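Long-range contact in Lmo2125 protein (Listeria monocytogenes serovar 1/2a, PDB 5TU0), which binds maltose outside the cell membrane and probably delivers it to a membrane transporter for uptake: residues K105-V117 with Y267-S279. The protein carries 2 engineered substitutions. Numbering follows the deposited sequence. Where two conformers were deposited one is given.
Sequences KIYGAPAIIETLV and YSPFAGGKGWVVS
Two antiparallel strands, 109-114 and 272-278, pair in the core of this solute-binding protein, with a classic beta bulge in their ladder and the bound maltose beside the end at Glu-114. Ala-109 and Trp-276 form a hydrogen-bonded pair in which each N bonds the other's O at 2.9 Å. At the bulge Lys-274 O takes two amides, Ala-111 N at 2.9 Å, in the carbonyl plane, and Ile-112 N, tilted somewhat from it. The extra residue, Ala-111, turns its small methyl toward the partner strand, where CB lies 3.6 Å from Trp-276 CD1, against both the indole and the backbone at Lys-274 O. The indole reaches this methyl with CG anti to its own carbonyl carbon (chi1 -78°), and Trp-291 meets the ring edge-to-face.

Gly-273 adopts backbone angles (phi 143°, psi -166°) at which a CB would jam against the carbonyl O of Gly-272, and its bare CA comes 3.1 Å from Ile-112 O in a CA-H...O contact. Beyond it Gly-272 N bonds Glu-114 O at 2.8 Å, nearly along the C=O axis. Glu-114 CG rests 3.7 Å from Gly-273 N, and its side chain, extended beyond CG, touches the sugar. Past the ladder, Thr-115 OG1 donates to Phe-270 O from above the carbonyl plane, 3.0 Å away, while a water donates to that same oxygen and accepts a longer bond from Leu-116 N.

Lys-274 NZ, hydrogen-bonded to Tyr-19, stays 5.2 Å from Glu-114 OE2; without touching it, this positive charge would probably favour the ionised form of the carboxylate in the maltose pocket.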
ATOM      1  N   LYS A 105      -6.855 -20.358   1.249  1.00 32.91           N
ATOM      2  CA  LYS A 105      -8.275 -20.036   0.979  1.00 32.10           C
ATOM      3  C   LYS A 105      -8.375 -18.614   0.419  1.00 29.82           C
ATOM      4  O   LYS A 105      -7.685 -17.717   0.896  1.00 28.48           O
ATOM      5  CB  LYS A 105      -9.111 -20.178   2.250  1.00 33.44           C
ATOM      6  CG  LYS A 105      -9.174 -21.596   2.792  1.00 37.62           C
ATOM      7  CD  LYS A 105     -10.101 -21.686   3.987  1.00 40.28           C
ATOM      8  CE  LYS A 105     -10.117 -23.075   4.605  1.00 44.86           C
ATOM      9  NZ  LYS A 105      -8.807 -23.413   5.248  1.00 47.71           N
ATOM     10  N   ILE A 106      -9.227 -18.422  -0.592  1.00 27.90           N
ATOM     11  CA  ILE A 106      -9.369 -17.136  -1.277  1.00 27.01           C
ATOM     12  C   ILE A 106     -10.571 -16.380  -0.720  1.00 25.55           C
ATOM     13  O   ILE A 106     -11.698 -16.905  -0.733  1.00 25.28           O
ATOM     14  CB  ILE A 106      -9.528 -17.370  -2.787  1.00 29.16           C
ATOM     15  CG1 ILE A 106      -8.248 -18.014  -3.355  1.00 31.51           C
ATOM     16  CG2 ILE A 106      -9.844 -16.063  -3.521  1.00 28.91           C
ATOM     17  CD1 ILE A 106      -8.428 -18.636  -4.732  1.00 32.74           C
ATOM     18  N   TYR A 107     -10.328 -15.164  -0.229  1.00 24.59           N
ATOM     19  CA  TYR A 107     -11.385 -14.332   0.373  1.00 24.51           C
ATOM     20  C   TYR A 107     -11.724 -12.994  -0.332  1.00 23.94           C
ATOM     21  O   TYR A 107     -12.445 -12.156   0.215  1.00 23.52           O
ATOM     22  CB  TYR A 107     -11.077 -14.095   1.843  1.00 24.38           C
ATOM     23  CG  TYR A 107     -11.125 -15.338   2.687  1.00 24.69           C
ATOM     24  CD1 TYR A 107     -12.344 -15.962   2.973  1.00 25.55           C
ATOM     25  CD2 TYR A 107      -9.964 -15.874   3.259  1.00 24.70           C
ATOM     26  CE1 TYR A 107     -12.405 -17.095   3.767  1.00 27.08           C
ATOM     27  CE2 TYR A 107     -10.024 -17.005   4.048  1.00 26.47           C
ATOM     28  CZ  TYR A 107     -11.246 -17.606   4.306  1.00 27.34           C
ATOM     29  OH  TYR A 107     -11.324 -18.725   5.089  1.00 28.89           O
ATOM     30  N   GLY A 108     -11.248 -12.822  -1.553  1.00 23.94           N
ATOM     31  CA  GLY A 108     -11.557 -11.645  -2.323  1.00 23.89           C
ATOM     32  C   GLY A 108     -11.032 -11.732  -3.718  1.00 23.09           C
ATOM     33  O   GLY A 108     -10.302 -12.668  -4.055  1.00 23.22           O
ATOM     34  N   ALA A 109     -11.412 -10.748  -4.532  1.00 22.50           N
ATOM     35  CA  ALA A 109     -10.977 -10.651  -5.914  1.00 23.27           C
ATOM     36  C   ALA A 109     -10.211  -9.339  -6.060  1.00 23.42           C
ATOM     37  O   ALA A 109     -10.784  -8.270  -5.855  1.00 23.91           O
ATOM     38  CB  ALA A 109     -12.184 -10.677  -6.842  1.00 22.79           C
ATOM     39  N   PRO A 110      -8.914  -9.400  -6.422  1.00 24.03           N
ATOM     40  CA  PRO A 110      -8.126  -8.166  -6.555  1.00 24.64           C
ATOM     41  C   PRO A 110      -8.698  -7.190  -7.564  1.00 25.26           C
ATOM     42  O   PRO A 110      -9.104  -7.611  -8.662  1.00 25.86           O
ATOM     43  CB  PRO A 110      -6.760  -8.659  -7.036  1.00 25.47           C
ATOM     44  CG  PRO A 110      -6.704 -10.072  -6.657  1.00 25.37           C
ATOM     45  CD  PRO A 110      -8.091 -10.602  -6.611  1.00 25.14           C
ATOM     46  N   ALA A 111      -8.689  -5.903  -7.199  1.00 24.18           N
ATOM     47  CA  ALA A 111      -9.267  -4.862  -8.015  1.00 24.96           C
ATOM     48  C   ALA A 111      -8.368  -3.642  -8.278  1.00 25.17           C
ATOM     49  O   ALA A 111      -8.401  -3.085  -9.385  1.00 25.97           O
ATOM     50  CB  ALA A 111     -10.547  -4.403  -7.355  1.00 25.03           C
ATOM     51  N   ILE A 112      -7.588  -3.231  -7.270  1.00 24.27           N
ATOM     52  CA  ILE A 112      -6.751  -2.050  -7.351  1.00 24.62           C
ATOM     53  C   ILE A 112      -5.400  -2.355  -6.745  1.00 25.38           C
ATOM     54  O   ILE A 112      -5.328  -3.026  -5.726  1.00 24.84           O
ATOM     55  CB  ILE A 112      -7.381  -0.884  -6.558  1.00 25.27           C
ATOM     56  CG1 ILE A 112      -8.702  -0.437  -7.214  1.00 25.10           C
ATOM     57  CG2 ILE A 112      -6.425   0.307  -6.446  1.00 25.78           C
ATOM     58  CD1 ILE A 112      -9.458   0.618  -6.434  1.00 25.98           C
ATOM     59  N   ILE A 113      -4.337  -1.873  -7.378  1.00 25.87           N
ATOM     60  CA  ILE A 113      -2.995  -2.035  -6.827  1.00 27.54           C
ATOM     61  C   ILE A 113      -2.424  -0.665  -6.557  1.00 27.80           C
ATOM     62  O   ILE A 113      -2.779   0.293  -7.210  1.00 27.64           O
ATOM     63  CB  ILE A 113      -2.017  -2.813  -7.748  1.00 28.35           C
ATOM     64  CG1 ILE A 113      -1.853  -2.126  -9.123  1.00 30.15           C
ATOM     65  CG2 ILE A 113      -2.493  -4.252  -7.900  1.00 28.19           C
ATOM     66  CD1 ILE A 113      -0.570  -2.485  -9.856  1.00 30.85           C
ATOM     67  N   GLU A 114      -1.561  -0.586  -5.561  1.00 28.66           N
ATOM     68  CA  GLU A 114      -0.860   0.646  -5.272  1.00 31.39           C
ATOM     69  C   GLU A 114       0.388   0.371  -4.465  1.00 30.07           C
ATOM     70  O   GLU A 114       0.488  -0.648  -3.803  1.00 26.80           O
ATOM     71  CB  GLU A 114      -1.750   1.672  -4.566  1.00 35.90           C
ATOM     72  CG  GLU A 114      -2.354   1.243  -3.252  1.00 38.88           C
ATOM     73  CD  GLU A 114      -2.972   2.410  -2.489  1.00 45.04           C
ATOM     74  OE1 GLU A 114      -3.179   3.509  -3.086  1.00 50.74           O
ATOM     75  OE2 GLU A 114      -3.234   2.233  -1.278  1.00 51.03           O
ATOM     76  N   THR A 115       1.351   1.269  -4.571  1.00 26.28           N
ATOM     77  CA  THR A 115       2.561   1.152  -3.805  1.00 26.23           C
ATOM     78  C   THR A 115       3.206   2.524  -3.811  1.00 25.82           C
ATOM     79  O   THR A 115       2.739   3.443  -4.505  1.00 25.52           O
ATOM     80  CB  THR A 115       3.528   0.082  -4.373  1.00 26.63           C
ATOM     81  OG1 THR A 115       4.622  -0.111  -3.466  1.00 28.46           O
ATOM     82  CG2 THR A 115       4.087   0.479  -5.729  1.00 27.79           C
ATOM     83  N   LEU A 116       4.258   2.656  -3.029  1.00 25.35           N
ATOM     84  CA  LEU A 116       5.004   3.891  -2.940  1.00 25.19           C
ATOM     85  C   LEU A 116       5.752   4.194  -4.234  1.00 25.22           C
ATOM     86  O   LEU A 116       6.199   3.296  -4.941  1.00 24.20           O
ATOM     87  CB  LEU A 116       5.983   3.846  -1.770  1.00 25.42           C
ATOM     88  CG  LEU A 116       5.401   3.793  -0.365  1.00 26.49           C
ATOM     89  CD1 LEU A 116       6.539   3.819   0.648  1.00 26.81           C
ATOM     90  CD2 LEU A 116       4.452   4.948  -0.104  1.00 27.38           C
ATOM     91  N   VAL A 117       5.905   5.485  -4.505  1.00 25.41           N
ATOM     92  CA  VAL A 117       6.554   5.970  -5.706  1.00 25.85           C
ATOM     93  C   VAL A 117       7.409   7.181  -5.341  1.00 25.06           C
ATOM     94  O   VAL A 117       7.406   7.629  -4.187  1.00 25.47           O
ATOM     95  CB  VAL A 117       5.508   6.361  -6.796  1.00 26.47           C
ATOM     96  CG1 VAL A 117       4.681   5.148  -7.221  1.00 27.68           C
ATOM     97  CG2 VAL A 117       4.575   7.468  -6.316  1.00 27.52           C
ATOM     98  N   TYR A 267      14.171  -0.769  -4.599  1.00 25.90           N
ATOM     99  CA  TYR A 267      13.460  -0.533  -3.351  1.00 24.92           C
ATOM    100  C   TYR A 267      12.260  -1.495  -3.446  1.00 24.24           C
ATOM    101  O   TYR A 267      11.620  -1.571  -4.502  1.00 24.17           O
ATOM    102  CB  TYR A 267      13.007   0.915  -3.308  1.00 24.62           C
ATOM    103  CG  TYR A 267      12.729   1.492  -1.953  1.00 23.46           C
ATOM    104  CD1 TYR A 267      11.485   1.331  -1.335  1.00 22.81           C
ATOM    105  CD2 TYR A 267      13.685   2.259  -1.305  1.00 23.66           C
ATOM    106  CE1 TYR A 267      11.227   1.903  -0.099  1.00 22.20           C
ATOM    107  CE2 TYR A 267      13.423   2.840  -0.081  1.00 23.22           C
ATOM    108  CZ  TYR A 267      12.201   2.665   0.515  1.00 22.72           C
ATOM    109  OH  TYR A 267      11.971   3.239   1.751  1.00 23.11           O
ATOM    110  N   SER A 268      11.962  -2.189  -2.352  0.60 23.44           N
ATOM    111  CA  SER A 268      10.926  -3.227  -2.348  0.60 23.16           C
ATOM    112  C   SER A 268       9.817  -2.942  -1.346  0.60 22.81           C
ATOM    113  O   SER A 268       9.701  -3.617  -0.323  0.60 22.66           O
ATOM    114  CB  SER A 268      11.590  -4.566  -2.064  0.60 22.91           C
ATOM    115  OG  SER A 268      12.603  -4.820  -3.018  0.60 23.17           O
ATOM    116  N   PRO A 269       8.969  -1.944  -1.650  1.00 22.46           N
ATOM    117  CA  PRO A 269       7.930  -1.537  -0.718  1.00 22.27           C
ATOM    118  C   PRO A 269       6.789  -2.540  -0.613  1.00 21.94           C
ATOM    119  O   PRO A 269       6.780  -3.499  -1.363  1.00 23.06           O
ATOM    120  CB  PRO A 269       7.423  -0.245  -1.334  1.00 22.96           C
ATOM    121  CG  PRO A 269       7.562  -0.472  -2.799  1.00 23.36           C
ATOM    122  CD  PRO A 269       8.831  -1.258  -2.947  1.00 23.38           C
ATOM    123  N   PHE A 270       5.874  -2.332   0.330  1.00 21.78           N
ATOM    124  CA  PHE A 270       4.691  -3.195   0.435  1.00 22.23           C
ATOM    125  C   PHE A 270       3.805  -3.013  -0.808  1.00 22.85           C
ATOM    126  O   PHE A 270       3.625  -1.896  -1.291  1.00 23.63           O
ATOM    127  CB  PHE A 270       3.855  -2.886   1.681  1.00 22.05           C
ATOM    128  CG  PHE A 270       4.507  -3.289   2.977  1.00 22.12           C
ATOM    129  CD1 PHE A 270       4.854  -4.609   3.214  1.00 22.05           C
ATOM    130  CD2 PHE A 270       4.756  -2.349   3.968  1.00 22.31           C
ATOM    131  CE1 PHE A 270       5.453  -4.986   4.406  1.00 22.28           C
ATOM    132  CE2 PHE A 270       5.358  -2.723   5.165  1.00 22.56           C
ATOM    133  CZ  PHE A 270       5.697  -4.043   5.383  1.00 21.96           C
ATOM    134  N   ALA A 271       3.273  -4.123  -1.311  1.00 23.47           N
ATOM    135  CA  ALA A 271       2.347  -4.118  -2.449  1.00 24.46           C
ATOM    136  C   ALA A 271       0.943  -3.972  -1.860  1.00 25.89           C
ATOM    137  O   ALA A 271       0.393  -4.943  -1.338  1.00 28.41           O
ATOM    138  CB  ALA A 271       2.459  -5.423  -3.225  1.00 25.55           C
ATOM    139  N   GLY A 272       0.366  -2.778  -1.948  1.00 25.52           N
ATOM    140  CA  GLY A 272      -0.948  -2.505  -1.384  1.00 24.66           C
ATOM    141  C   GLY A 272      -2.027  -2.543  -2.446  1.00 24.98           C
ATOM    142  O   GLY A 272      -1.781  -2.898  -3.618  1.00 24.17           O
ATOM    143  N   GLY A 273      -3.227  -2.190  -2.030  1.00 24.91           N
ATOM    144  CA  GLY A 273      -4.362  -2.178  -2.949  1.00 24.78           C
ATOM    145  C   GLY A 273      -5.638  -2.628  -2.283  1.00 24.74           C
ATOM    146  O   GLY A 273      -5.707  -2.725  -1.061  1.00 23.98           O
ATOM    147  N   LYS A 274      -6.638  -2.919  -3.112  1.00 24.43           N
ATOM    148  CA  LYS A 274      -7.956  -3.282  -2.644  1.00 24.91           C
ATOM    149  C   LYS A 274      -8.560  -4.412  -3.483  1.00 24.15           C
ATOM    150  O   LYS A 274      -8.266  -4.564  -4.685  1.00 22.86           O
ATOM    151  CB  LYS A 274      -8.890  -2.068  -2.728  1.00 26.24           C
ATOM    152  CG  LYS A 274      -8.462  -0.834  -1.939  1.00 27.58           C
ATOM    153  CD  LYS A 274      -9.560   0.228  -2.019  1.00 29.77           C
ATOM    154  CE  LYS A 274      -9.188   1.579  -1.405  1.00 31.48           C
ATOM    155  NZ  LYS A 274      -8.342   2.345  -2.344  1.00 34.13           N
ATOM    156  N   GLY A 275      -9.412  -5.186  -2.834  1.00 23.73           N
ATOM    157  CA  GLY A 275     -10.130  -6.269  -3.475  1.00 23.64           C
ATOM    158  C   GLY A 275     -11.618  -6.163  -3.157  1.00 23.51           C
ATOM    159  O   GLY A 275     -12.034  -5.457  -2.222  1.00 22.37           O
ATOM    160  N   TRP A 276     -12.421  -6.848  -3.957  1.00 23.05           N
ATOM    161  CA  TRP A 276     -13.833  -6.959  -3.710  1.00 23.55           C
ATOM    162  C   TRP A 276     -14.028  -8.214  -2.848  1.00 23.99           C
ATOM    163  O   TRP A 276     -13.385  -9.248  -3.083  1.00 24.11           O
ATOM    164  CB  TRP A 276     -14.607  -7.083  -5.026  1.00 24.29           C
ATOM    165  CG  TRP A 276     -14.783  -5.803  -5.734  1.00 25.22           C
ATOM    166  CD1 TRP A 276     -13.986  -5.271  -6.696  1.00 25.93           C
ATOM    167  CD2 TRP A 276     -15.859  -4.879  -5.540  1.00 26.66           C
ATOM    168  NE1 TRP A 276     -14.514  -4.066  -7.133  1.00 27.23           N
ATOM    169  CE2 TRP A 276     -15.651  -3.798  -6.419  1.00 27.04           C
ATOM    170  CE3 TRP A 276     -16.970  -4.863  -4.700  1.00 27.11           C
ATOM    171  CZ2 TRP A 276     -16.532  -2.716  -6.495  1.00 27.69           C
ATOM    172  CZ3 TRP A 276     -17.847  -3.783  -4.767  1.00 28.12           C
ATOM    173  CH2 TRP A 276     -17.615  -2.726  -5.660  1.00 27.38           C
ATOM    174  N   VAL A 277     -14.893  -8.113  -1.843  1.00 24.03           N
ATOM    175  CA  VAL A 277     -15.154  -9.216  -0.933  1.00 23.58           C
ATOM    176  C   VAL A 277     -16.643  -9.458  -0.802  1.00 24.11           C
ATOM    177  O   VAL A 277     -17.440  -8.565  -1.101  1.00 24.34           O
ATOM    178  CB  VAL A 277     -14.527  -8.962   0.449  1.00 23.27           C
ATOM    179  CG1 VAL A 277     -13.025  -8.725   0.296  1.00 23.02           C
ATOM    180  CG2 VAL A 277     -15.168  -7.777   1.175  1.00 23.38           C
ATOM    181  N   VAL A 278     -17.005 -10.672  -0.373  1.00 24.41           N
ATOM    182  CA  VAL A 278     -18.410 -11.093  -0.207  1.00 25.32           C
ATOM    183  C   VAL A 278     -18.681 -11.392   1.254  1.00 25.11           C
ATOM    184  O   VAL A 278     -17.930 -12.125   1.895  1.00 25.71           O
ATOM    185  CB  VAL A 278     -18.713 -12.359  -1.025  1.00 25.70           C
ATOM    186  CG1 VAL A 278     -20.147 -12.838  -0.795  1.00 26.88           C
ATOM    187  CG2 VAL A 278     -18.447 -12.111  -2.496  1.00 25.99           C
ATOM    188  N   SER A 279     -19.751 -10.814   1.788  1.00 25.20           N
ATOM    189  CA  SER A 279     -20.162 -11.082   3.157  1.00 25.26           C
ATOM    190  C   SER A 279     -20.455 -12.575   3.343  1.00 26.17           C
ATOM    191  O   SER A 279     -21.159 -13.173   2.534  1.00 25.16           O
ATOM    192  CB  SER A 279     -21.424 -10.283   3.476  1.00 25.92           C
ATOM    193  OG  SER A 279     -21.981 -10.661   4.717  1.00 26.52           O
TER
HETATM  194  O   HOH W   1     -15.034 -12.606   0.202  1.00 23.72           O
HETATM  195  O   HOH W   2       3.899   0.687  -0.433  1.00 25.15           O